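Local coordinates for benzyl alcohol dehydrogenase (Acinetobacter calcoaceticus, PDB 1F8F), which oxidises aromatic alcohols such as benzyl alcohol to aldehydes, using NAD as hydride acceptor in a zinc-containing alcohol dehydrogenase fold, at residues Val195-Gly200 with Ala249-Ile254; Ser205-Ala210 with Ile218-Ile223; Ala262-Ser265 with Ile271-Gln274. All coordinates share one frame; numbering follows the deposited sequence.

Overall arrangement
The three contacts sit in the coenzyme-binding (Rossmann) domain, and each joins a helix to the same parallel sheet. Strand 193-197 of contact 1 lies between strand 217-222 of contact 2 and strand 259-264 of contact 3. Contact 1 is therefore central, its centre about 9 Å from each of the others, whose centres are about 12 Å apart. Probable backbone hydrogen bonds join contact 1 to the other two: Gly198 N to Val221 O at 2.8 Å, and Trp197 N to Leu263 O at 2.7 Å. NAD lies at the C-terminal strand ends, touching contacts 1 and 2; the Ile271 side chain of contact 3 is about 4 Å away (nearest atoms), and Ser265 shares the pocket.

Contact 1 of 3, residues Val195-Gly200 with Ala249-Ile254; sequences VTWGAG and AAIKEI. With NAD (nicotinamide-adenine-dinucleotide), chain F.
Ile251 pushes its CD1 methyl against Trp197 and Val195, joining helix 247-254 to a face of the Rossmann sheet. The closest approach is to the benzo half of the indole, Ile251 CD1 to Trp197 CZ2 at 3.4 Å, with Trp197 CH2 next at 3.8 Å; the methyl comes in obliquely. Val195 CG2 lies 4.0 Å from the same Ile251 CD1, and the two side chains cross at about a right angle. This CG2 also covers one face of the indole, 4.2 Å above its plane and toward the rim, so Trp197 and Val195 form the surface that receives Ile251. The indole stands roughly square to its CA-CB-CG plane (chi2 89°), which lets the six-membered ring reach out to the helix.

Farther out, Val259 of adjacent strand 259-264 and Ile240 of strand 238-241 touch Ile251, while Ile271 and Gln274 of helix 269-277 pack on Trp197. Beyond the strand comes the glycine-rich turn, where Gly200 CA approaches NAD O5B to 3.4 Å. The start of that turn is tied back to the strand by Thr196 OG1, which donates to Gly198 O over 3.1 Å, in the carbonyl plane with a C=O...O angle of 155°.

Contact 2 of 3, residues Ser205-Ala210 with Ile218-Ile223; sequences SALLAA and IIAVDI. With NAD (nicotinamide-adenine-dinucleotide), chain F.
Leu207 and Ile218 meet branch to branch, the leucine reaching out from helix 201-213 and the isoleucine rising from strand 217-222 at an oblique crossing. The touching atoms are Leu207 CD1 and Ile218 CG2, 3.3 Å apart, with Leu207 CG only a little farther from the same methyl. That is tighter than ordinary carbon packing, and Leu207 also has a chi2 of 134°, away from any staggered value, so the exact placing of its methyls is doubtful even though the pairing itself is clear.

Ile218 uses its two branches differently. While CG2 faces Leu207, the CG1 arm, carried anti to the carbonyl carbon (chi1 -57°), extends to Ala210 one helical turn on, where Ile218 CD1 lies 4.4 Å from Ala210 CB. Leu207 CD1 also reaches along the strand to Ala220 CB, again at 4.4 Å. The helix runs nearly antiparallel to the strand, at 171° and 9.3 Å between the axes of the short segments. Ile219 points away from the helix, and its side chain touches Val195.

At the end of the strand the chemistry turns polar. Asp222 grips both hydroxyls of the adenosine ribose: NAD O2B donates to Asp222 OD1 over 2.6 Å, and NAD O3B to Asp222 OD2 over 3.0 Å. Ala199 N of the glycine-rich turn and Val224 N hold this carboxylate from the protein side. Ile223 CG2 lies 4.0 Å from NAD N1A, beside the adenine. The acid is consistent with a preference for NAD over its 2'-phosphorylated counterpart. Helix and strand here are the second and third elements of the beta-alpha-beta unit 193-197, 201-213, 217-222, the classical Rossmann arrangement with an acidic residue ending its second strand.

Contact 3 of 3, residues Ala262-Ser265 with Ile271-Gln274; sequences ALES and ILKQ
Glu264 lays its side chain against helix 269-277, meeting Leu272 with its aliphatic part and Ile271 with its carboxylate, and so packs the helix that follows strand 259-264 onto that strand of the Rossmann sheet. CG leaves the strand roughly anti to the backbone N (chi1 -150°), which brings Glu264 CG to 3.9 Å from Leu272 CA and equally far from Leu272 CB. A bend at chi2 (-56°) then turns the carboxylate toward Ile271 CG2. There Glu264 OE2 comes to 3.3 Å from Ile271 CG2, a carbon-oxygen contact of packing and no more. Glu264 crosses both helix residues at about a right angle.

Ile271 divides its branches between two neighbours. CG2 turns to Glu264, while the CG1 arm, at an unusual chi1 of -94°, leads away to the adenine end of NAD, about 4 Å off at the nearest atoms. Leu272 is extended at both torsions; its CB and CA serve Glu264, and its side chain packs on Val301 of the second subunit. The contact thus lies between the cofactor and the subunit interface. On the strand side, the Glu264 side chain also touches Trp197.

No hydrogen bond crosses between the segments; the polar end of Glu264 is satisfied by the connecting loop, OE2 bonding with Thr266 OG1 and OE1 with Gly267 N. With both oxygens held there and the N-terminal end of a helix close by, a buried carboxylate is probably stable in its charged form, while CG and the side of the carboxylate do the packing.

Contact 1 of 3, residues Val195-Gly200 with Ala249-Ile254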
loop_
_atom_site.group_PDB
_atom_site.type_symbol
_atom_site.label_atom_id
_atom_site.label_comp_id
_atom_site.label_asym_id
_atom_site.label_seq_id
_atom_site.Cartn_x
_atom_site.Cartn_y
_atom_site.Cartn_z
ATOM N N VAL A 195 5.408 -5.289 20.409
ATOM C CA VAL A 195 5.159 -5.290 21.865
ATOM C C VAL A 195 3.652 -5.127 22.096
ATOM O O VAL A 195 3.062 -4.280 21.432
ATOM C CB VAL A 195 5.837 -4.141 22.664
ATOM C CG1 VAL A 195 5.497 -2.748 22.102
ATOM C CG2 VAL A 195 5.465 -4.132 24.162
ATOM N N THR A 196 3.102 -5.861 23.076
ATOM C CA THR A 196 1.720 -5.607 23.445
ATOM C C THR A 196 1.613 -4.916 24.810
ATOM O O THR A 196 1.956 -5.662 25.798
ATOM C CB THR A 196 0.781 -6.810 23.491
ATOM O OG1 THR A 196 -0.478 -6.283 24.037
ATOM C CG2 THR A 196 1.198 -7.996 24.317
ATOM N N TRP A 197 1.100 -3.715 24.918
ATOM C CA TRP A 197 0.943 -3.139 26.266
ATOM C C TRP A 197 -0.333 -3.681 26.874
ATOM O O TRP A 197 -1.483 -3.368 26.514
ATOM C CB TRP A 197 0.944 -1.600 26.051
ATOM C CG TRP A 197 2.246 -0.989 25.616
ATOM C CD1 TRP A 197 2.677 -0.815 24.315
ATOM C CD2 TRP A 197 3.286 -0.472 26.465
ATOM N NE1 TRP A 197 3.933 -0.239 24.338
ATOM C CE2 TRP A 197 4.333 -0.033 25.634
ATOM C CE3 TRP A 197 3.441 -0.331 27.849
ATOM C CZ2 TRP A 197 5.496 0.583 26.116
ATOM C CZ3 TRP A 197 4.597 0.208 28.349
ATOM C CH2 TRP A 197 5.600 0.712 27.476
ATOM N N GLY A 198 -0.228 -4.515 27.928
ATOM C CA GLY A 198 -1.396 -5.095 28.610
ATOM C C GLY A 198 -1.503 -6.553 28.146
ATOM O O GLY A 198 -1.416 -6.801 26.925
ATOM N N ALA A 199 -1.563 -7.519 29.050
ATOM C CA ALA A 199 -1.538 -8.922 28.694
ATOM C C ALA A 199 -2.818 -9.656 29.084
ATOM O O ALA A 199 -2.744 -10.775 29.614
ATOM C CB ALA A 199 -0.348 -9.640 29.365
ATOM N N GLY A 200 -3.948 -9.128 28.702
ATOM C CA GLY A 200 -5.281 -9.644 28.944
ATOM C C GLY A 200 -5.659 -10.500 27.742
ATOM O O GLY A 200 -4.743 -10.768 26.962
ATOM N N ALA A 249 12.720 2.018 28.674
ATOM C CA ALA A 249 14.146 1.790 28.666
ATOM C C ALA A 249 14.385 0.302 28.359
ATOM O O ALA A 249 15.270 0.052 27.561
ATOM C CB ALA A 249 14.769 2.128 30.013
ATOM N N ALA A 250 13.565 -0.547 28.991
ATOM C CA ALA A 250 13.763 -1.967 28.693
ATOM C C ALA A 250 13.452 -2.196 27.213
ATOM O O ALA A 250 14.283 -2.746 26.487
ATOM C CB ALA A 250 12.970 -2.826 29.672
ATOM N N ILE A 251 12.297 -1.811 26.701
ATOM C CA ILE A 251 11.984 -2.016 25.270
ATOM C C ILE A 251 13.078 -1.427 24.419
ATOM O O ILE A 251 13.497 -2.130 23.492
ATOM C CB ILE A 251 10.607 -1.417 24.870
ATOM C CG1 ILE A 251 9.505 -2.078 25.660
ATOM C CG2 ILE A 251 10.371 -1.593 23.360
ATOM C CD1 ILE A 251 8.122 -1.567 25.730
ATOM N N LYS A 252 13.623 -0.231 24.628
ATOM C CA LYS A 252 14.654 0.313 23.735
ATOM C C LYS A 252 15.951 -0.472 23.714
ATOM O O LYS A 252 16.554 -0.702 22.619
ATOM C CB LYS A 252 14.929 1.773 24.114
ATOM C CG LYS A 252 14.122 2.834 23.359
ATOM C CD LYS A 252 14.107 4.133 24.146
ATOM C CE LYS A 252 13.232 5.187 23.514
ATOM N NZ LYS A 252 13.990 6.178 22.680
ATOM N N GLU A 253 16.373 -0.968 24.914
ATOM C CA GLU A 253 17.625 -1.786 24.905
ATOM C C GLU A 253 17.422 -3.128 24.233
ATOM O O GLU A 253 18.297 -3.597 23.493
ATOM C CB GLU A 253 18.241 -1.884 26.299
ATOM C CG GLU A 253 17.468 -2.561 27.411
ATOM C CD GLU A 253 17.644 -2.108 28.853
ATOM O OE1 GLU A 253 18.402 -1.172 29.188
ATOM O OE2 GLU A 253 17.038 -2.667 29.819
ATOM N N ILE A 254 16.297 -3.799 24.440
ATOM C CA ILE A 254 15.988 -5.098 23.845
ATOM C C ILE A 254 15.922 -5.018 22.314
ATOM O O ILE A 254 16.381 -5.958 21.639
ATOM C CB ILE A 254 14.606 -5.584 24.357
ATOM C CG1 ILE A 254 14.705 -5.978 25.860
ATOM C CG2 ILE A 254 13.998 -6.768 23.607
ATOM C CD1 ILE A 254 13.350 -6.275 26.540
HETATM P PA NAD F . -8.527 -7.456 30.215
HETATM O O1A NAD F . -8.625 -8.937 30.015
HETATM O O2A NAD F . -8.996 -6.905 31.494
HETATM O O5B NAD F . -7.080 -6.940 29.819
HETATM C C5B NAD F . -6.416 -5.669 30.024
HETATM C C4B NAD F . -5.104 -5.855 30.772
HETATM O O4B NAD F . -4.536 -4.535 31.071
HETATM C C3B NAD F . -5.163 -6.602 32.116
HETATM O O3B NAD F . -4.444 -7.828 32.076
HETATM C C2B NAD F . -4.519 -5.677 33.145
HETATM O O2B NAD F . -3.624 -6.315 34.065
HETATM C C1B NAD F . -3.753 -4.698 32.239
HETATM N N9A NAD F . -3.508 -3.386 32.829
HETATM C C8A NAD F . -4.405 -2.504 33.375
HETATM N N7A NAD F . -3.830 -1.386 33.820
HETATM C C5A NAD F . -2.484 -1.577 33.555
HETATM C C6A NAD F . -1.349 -0.778 33.783
HETATM N N6A NAD F . -1.357 0.430 34.339
HETATM N N1A NAD F . -0.150 -1.267 33.376
HETATM C C2A NAD F . -0.104 -2.506 32.796
HETATM N N3A NAD F . -1.090 -3.313 32.539
HETATM C C4A NAD F . -2.263 -2.799 32.952
HETATM O O3 NAD F . -9.389 -6.794 29.000
HETATM P PN NAD F . -9.453 -7.321 27.496
HETATM O O1N NAD F . -8.125 -7.770 27.039
HETATM O O2N NAD F . -10.495 -8.353 27.391
HETATM O O5D NAD F . -9.918 -5.940 26.773
HETATM C C5D NAD F . -8.932 -4.928 26.510
HETATM C C4D NAD F . -9.472 -3.565 26.271
HETATM O O4D NAD F . -9.861 -3.349 24.876
HETATM C C3D NAD F . -10.586 -2.955 27.130
HETATM O O3D NAD F . -10.409 -1.525 27.158
HETATM C C2D NAD F . -11.798 -3.238 26.230
HETATM O O2D NAD F . -12.974 -2.531 26.591
HETATM C C1D NAD F . -11.156 -2.730 24.930
HETATM N N1N NAD F . -11.859 -3.267 23.769
HETATM C C2N NAD F . -11.752 -2.543 22.626
HETATM C C3N NAD F . -12.352 -3.034 21.483
HETATM C C7N NAD F . -12.277 -2.298 20.099
HETATM O O7N NAD F . -12.863 -2.778 19.130
HETATM N N7N NAD F . -11.529 -1.137 20.095
HETATM C C4N NAD F . -13.036 -4.285 21.494
HETATM C C5N NAD F . -12.563 -5.120 22.531
HETATM C C6N NAD F . -11.986 -4.690 23.708
#

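Contact 2 of 3, residues Ser205-Ala210 with Ile218-Ile223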
loop_
_atom_site.group_PDB
_atom_site.type_symbol
_atom_site.label_atom_id
_atom_site.label_comp_id
_atom_site.label_asym_id
_atom_site.label_seq_id
_atom_site.Cartn_x
_atom_site.Cartn_y
_atom_site.Cartn_z
ATOM N N SER A 205 -4.131 -12.292 22.397
ATOM C CA SER A 205 -4.562 -12.652 21.059
ATOM C C SER A 205 -3.606 -12.027 20.032
ATOM O O SER A 205 -3.101 -12.670 19.093
ATOM C CB SER A 205 -6.007 -12.237 20.764
ATOM O OG SER A 205 -6.974 -12.910 21.544
ATOM N N ALA A 206 -3.237 -10.785 20.227
ATOM C CA ALA A 206 -2.309 -10.051 19.341
ATOM C C ALA A 206 -0.935 -10.684 19.373
ATOM O O ALA A 206 -0.246 -10.661 18.353
ATOM C CB ALA A 206 -2.216 -8.562 19.757
ATOM N N LEU A 207 -0.537 -11.111 20.608
ATOM C CA LEU A 207 0.782 -11.738 20.716
ATOM C C LEU A 207 0.811 -13.037 19.878
ATOM O O LEU A 207 1.761 -13.227 19.133
ATOM C CB LEU A 207 1.184 -12.024 22.155
ATOM C CG LEU A 207 2.516 -12.791 22.275
ATOM C CD1 LEU A 207 3.326 -12.084 23.346
ATOM C CD2 LEU A 207 2.272 -14.273 22.511
ATOM N N LEU A 208 -0.212 -13.875 19.983
ATOM C CA LEU A 208 -0.345 -15.086 19.195
ATOM C C LEU A 208 -0.365 -14.768 17.680
ATOM O O LEU A 208 0.286 -15.446 16.885
ATOM C CB LEU A 208 -1.609 -15.906 19.532
ATOM C CG LEU A 208 -1.674 -16.584 20.908
ATOM C CD1 LEU A 208 -2.945 -17.409 21.041
ATOM C CD2 LEU A 208 -0.467 -17.480 21.153
ATOM N N ALA A 209 -0.970 -13.706 17.206
ATOM C CA ALA A 209 -0.997 -13.308 15.810
ATOM C C ALA A 209 0.330 -12.774 15.307
ATOM O O ALA A 209 0.623 -12.994 14.138
ATOM C CB ALA A 209 -2.091 -12.266 15.535
ATOM N N ALA A 210 1.149 -12.111 16.128
ATOM C CA ALA A 210 2.462 -11.627 15.710
ATOM C C ALA A 210 3.392 -12.850 15.536
ATOM O O ALA A 210 4.320 -12.849 14.726
ATOM C CB ALA A 210 3.091 -10.745 16.778
ATOM N N ILE A 218 9.088 -10.562 20.402
ATOM C CA ILE A 218 7.695 -10.462 20.851
ATOM C C ILE A 218 7.626 -10.239 22.363
ATOM O O ILE A 218 7.904 -11.111 23.200
ATOM C CB ILE A 218 6.928 -11.727 20.427
ATOM C CG1 ILE A 218 6.986 -11.962 18.907
ATOM C CG2 ILE A 218 5.469 -11.637 20.823
ATOM C CD1 ILE A 218 6.354 -13.223 18.346
ATOM N N ILE A 219 7.213 -9.019 22.719
ATOM C CA ILE A 219 7.252 -8.509 24.062
ATOM C C ILE A 219 5.875 -8.315 24.657
ATOM O O ILE A 219 4.937 -7.995 23.913
ATOM C CB ILE A 219 8.049 -7.177 24.096
ATOM C CG1 ILE A 219 9.472 -7.312 23.526
ATOM C CG2 ILE A 219 8.055 -6.609 25.481
ATOM C CD1 ILE A 219 10.272 -6.022 23.437
ATOM N N ALA A 220 5.778 -8.575 25.974
ATOM C CA ALA A 220 4.529 -8.332 26.681
ATOM C C ALA A 220 4.812 -7.582 27.995
ATOM O O ALA A 220 5.716 -7.998 28.709
ATOM C CB ALA A 220 3.792 -9.633 26.942
ATOM N N VAL A 221 4.096 -6.500 28.267
ATOM C CA VAL A 221 4.178 -5.624 29.417
ATOM C C VAL A 221 2.855 -5.626 30.201
ATOM O O VAL A 221 1.779 -5.618 29.608
ATOM C CB VAL A 221 4.441 -4.162 28.979
ATOM C CG1 VAL A 221 4.644 -3.184 30.125
ATOM C CG2 VAL A 221 5.615 -4.040 27.994
ATOM N N ASP A 222 2.872 -5.893 31.523
ATOM C CA ASP A 222 1.664 -5.870 32.352
ATOM C C ASP A 222 2.025 -5.576 33.813
ATOM O O ASP A 222 3.208 -5.481 34.162
ATOM C CB ASP A 222 0.831 -7.160 32.371
ATOM C CG ASP A 222 -0.630 -7.035 32.616
ATOM O OD1 ASP A 222 -1.048 -6.715 33.764
ATOM O OD2 ASP A 222 -1.534 -7.249 31.744
ATOM N N ILE A 223 1.030 -5.598 34.712
ATOM C CA ILE A 223 1.279 -5.488 36.128
ATOM C C ILE A 223 0.874 -6.739 36.947
ATOM O O ILE A 223 1.070 -6.720 38.165
ATOM C CB ILE A 223 0.693 -4.346 36.947
ATOM C CG1 ILE A 223 -0.808 -4.135 36.673
ATOM C CG2 ILE A 223 1.448 -3.051 36.626
ATOM C CD1 ILE A 223 -1.387 -3.089 37.598
HETATM P PA NAD F . -8.527 -7.456 30.215
HETATM O O1A NAD F . -8.625 -8.937 30.015
HETATM O O2A NAD F . -8.996 -6.905 31.494
HETATM O O5B NAD F . -7.080 -6.940 29.819
HETATM C C5B NAD F . -6.416 -5.669 30.024
HETATM C C4B NAD F . -5.104 -5.855 30.772
HETATM O O4B NAD F . -4.536 -4.535 31.071
HETATM C C3B NAD F . -5.163 -6.602 32.116
HETATM O O3B NAD F . -4.444 -7.828 32.076
HETATM C C2B NAD F . -4.519 -5.677 33.145
HETATM O O2B NAD F . -3.624 -6.315 34.065
HETATM C C1B NAD F . -3.753 -4.698 32.239
HETATM N N9A NAD F . -3.508 -3.386 32.829
HETATM C C8A NAD F . -4.405 -2.504 33.375
HETATM N N7A NAD F . -3.830 -1.386 33.820
HETATM C C5A NAD F . -2.484 -1.577 33.555
HETATM C C6A NAD F . -1.349 -0.778 33.783
HETATM N N6A NAD F . -1.357 0.430 34.339
HETATM N N1A NAD F . -0.150 -1.267 33.376
HETATM C C2A NAD F . -0.104 -2.506 32.796
HETATM N N3A NAD F . -1.090 -3.313 32.539
HETATM C C4A NAD F . -2.263 -2.799 32.952
HETATM O O3 NAD F . -9.389 -6.794 29.000
HETATM P PN NAD F . -9.453 -7.321 27.496
HETATM O O1N NAD F . -8.125 -7.770 27.039
HETATM O O2N NAD F . -10.495 -8.353 27.391
HETATM O O5D NAD F . -9.918 -5.940 26.773
HETATM C C5D NAD F . -8.932 -4.928 26.510
HETATM C C4D NAD F . -9.472 -3.565 26.271
HETATM O O4D NAD F . -9.861 -3.349 24.876
HETATM C C3D NAD F . -10.586 -2.955 27.130
HETATM O O3D NAD F . -10.409 -1.525 27.158
HETATM C C2D NAD F . -11.798 -3.238 26.230
HETATM O O2D NAD F . -12.974 -2.531 26.591
HETATM C C1D NAD F . -11.156 -2.730 24.930
HETATM N N1N NAD F . -11.859 -3.267 23.769
HETATM C C2N NAD F . -11.752 -2.543 22.626
HETATM C C3N NAD F . -12.352 -3.034 21.483
HETATM C C7N NAD F . -12.277 -2.298 20.099
HETATM O O7N NAD F . -12.863 -2.778 19.130
HETATM N N7N NAD F . -11.529 -1.137 20.095
HETATM C C4N NAD F . -13.036 -4.285 21.494
HETATM C C5N NAD F . -12.563 -5.120 22.531
HETATM C C6N NAD F . -11.986 -4.690 23.708
#

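Contact 3 of 3, residues Ala262-Ser265 with Ile271-Gln274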
loop_
_atom_site.group_PDB
_atom_site.type_symbol
_atom_site.label_atom_id
_atom_site.label_comp_id
_atom_site.label_asym_id
_atom_site.label_seq_id
_atom_site.Cartn_x
_atom_site.Cartn_y
_atom_site.Cartn_z
ATOM N N ALA A 262 3.495 -1.667 17.690
ATOM C CA ALA A 262 2.941 -1.816 19.022
ATOM C C ALA A 262 1.438 -1.754 19.153
ATOM O O ALA A 262 0.724 -1.182 18.330
ATOM C CB ALA A 262 3.608 -0.771 19.908
ATOM N N LEU A 263 0.946 -2.302 20.265
ATOM C CA LEU A 263 -0.457 -2.314 20.616
ATOM C C LEU A 263 -0.698 -1.758 22.020
ATOM O O LEU A 263 -0.211 -2.323 23.010
ATOM C CB LEU A 263 -1.150 -3.666 20.515
ATOM C CG LEU A 263 -2.622 -3.863 20.740
ATOM C CD1 LEU A 263 -3.483 -3.635 19.506
ATOM C CD2 LEU A 263 -3.011 -5.246 21.275
ATOM N N GLU A 264 -1.628 -0.794 22.092
ATOM C CA GLU A 264 -2.041 -0.228 23.386
ATOM C C GLU A 264 -3.398 -0.860 23.733
ATOM O O GLU A 264 -4.344 -0.561 23.013
ATOM C CB GLU A 264 -2.234 1.297 23.382
ATOM C CG GLU A 264 -1.950 1.960 24.746
ATOM C CD GLU A 264 -2.809 1.331 25.846
ATOM O OE1 GLU A 264 -4.034 1.599 25.849
ATOM O OE2 GLU A 264 -2.297 0.517 26.637
ATOM N N SER A 265 -3.485 -1.737 24.726
ATOM C CA SER A 265 -4.734 -2.313 25.150
ATOM C C SER A 265 -5.111 -2.021 26.618
ATOM O O SER A 265 -6.074 -2.635 27.023
ATOM C CB SER A 265 -4.847 -3.851 24.996
ATOM O OG SER A 265 -4.110 -4.665 25.896
ATOM N N ILE A 271 0.200 5.287 29.990
ATOM C CA ILE A 271 0.829 4.082 29.451
ATOM C C ILE A 271 0.901 4.274 27.933
ATOM O O ILE A 271 1.811 3.896 27.199
ATOM C CB ILE A 271 0.046 2.823 29.833
ATOM C CG1 ILE A 271 0.480 2.051 31.108
ATOM C CG2 ILE A 271 -0.005 1.804 28.689
ATOM C CD1 ILE A 271 1.890 1.580 31.224
ATOM N N LEU A 272 -0.111 4.987 27.407
ATOM C CA LEU A 272 -0.176 5.259 25.979
ATOM C C LEU A 272 0.939 6.219 25.534
ATOM O O LEU A 272 1.584 5.867 24.529
ATOM C CB LEU A 272 -1.555 5.784 25.626
ATOM C CG LEU A 272 -1.922 6.190 24.212
ATOM C CD1 LEU A 272 -3.412 6.544 24.117
ATOM C CD2 LEU A 272 -1.193 7.422 23.662
ATOM N N LYS A 273 1.293 7.224 26.336
ATOM C CA LYS A 273 2.450 8.058 25.943
ATOM C C LYS A 273 3.728 7.210 25.903
ATOM O O LYS A 273 4.540 7.296 24.977
ATOM C CB LYS A 273 2.640 9.280 26.837
ATOM C CG LYS A 273 3.919 10.072 26.475
ATOM C CD LYS A 273 4.126 11.188 27.476
ATOM C CE LYS A 273 5.221 12.177 27.162
ATOM N NZ LYS A 273 6.569 11.563 27.229
ATOM N N GLN A 274 3.897 6.348 26.923
ATOM C CA GLN A 274 5.012 5.409 27.061
ATOM C C GLN A 274 5.187 4.581 25.792
ATOM O O GLN A 274 6.276 4.300 25.314
ATOM C CB GLN A 274 4.823 4.460 28.263
ATOM C CG GLN A 274 5.414 5.024 29.543
ATOM C CD GLN A 274 5.179 4.265 30.828
ATOM O OE1 GLN A 274 6.061 4.230 31.706
ATOM N NE2 GLN A 274 4.059 3.601 31.009
#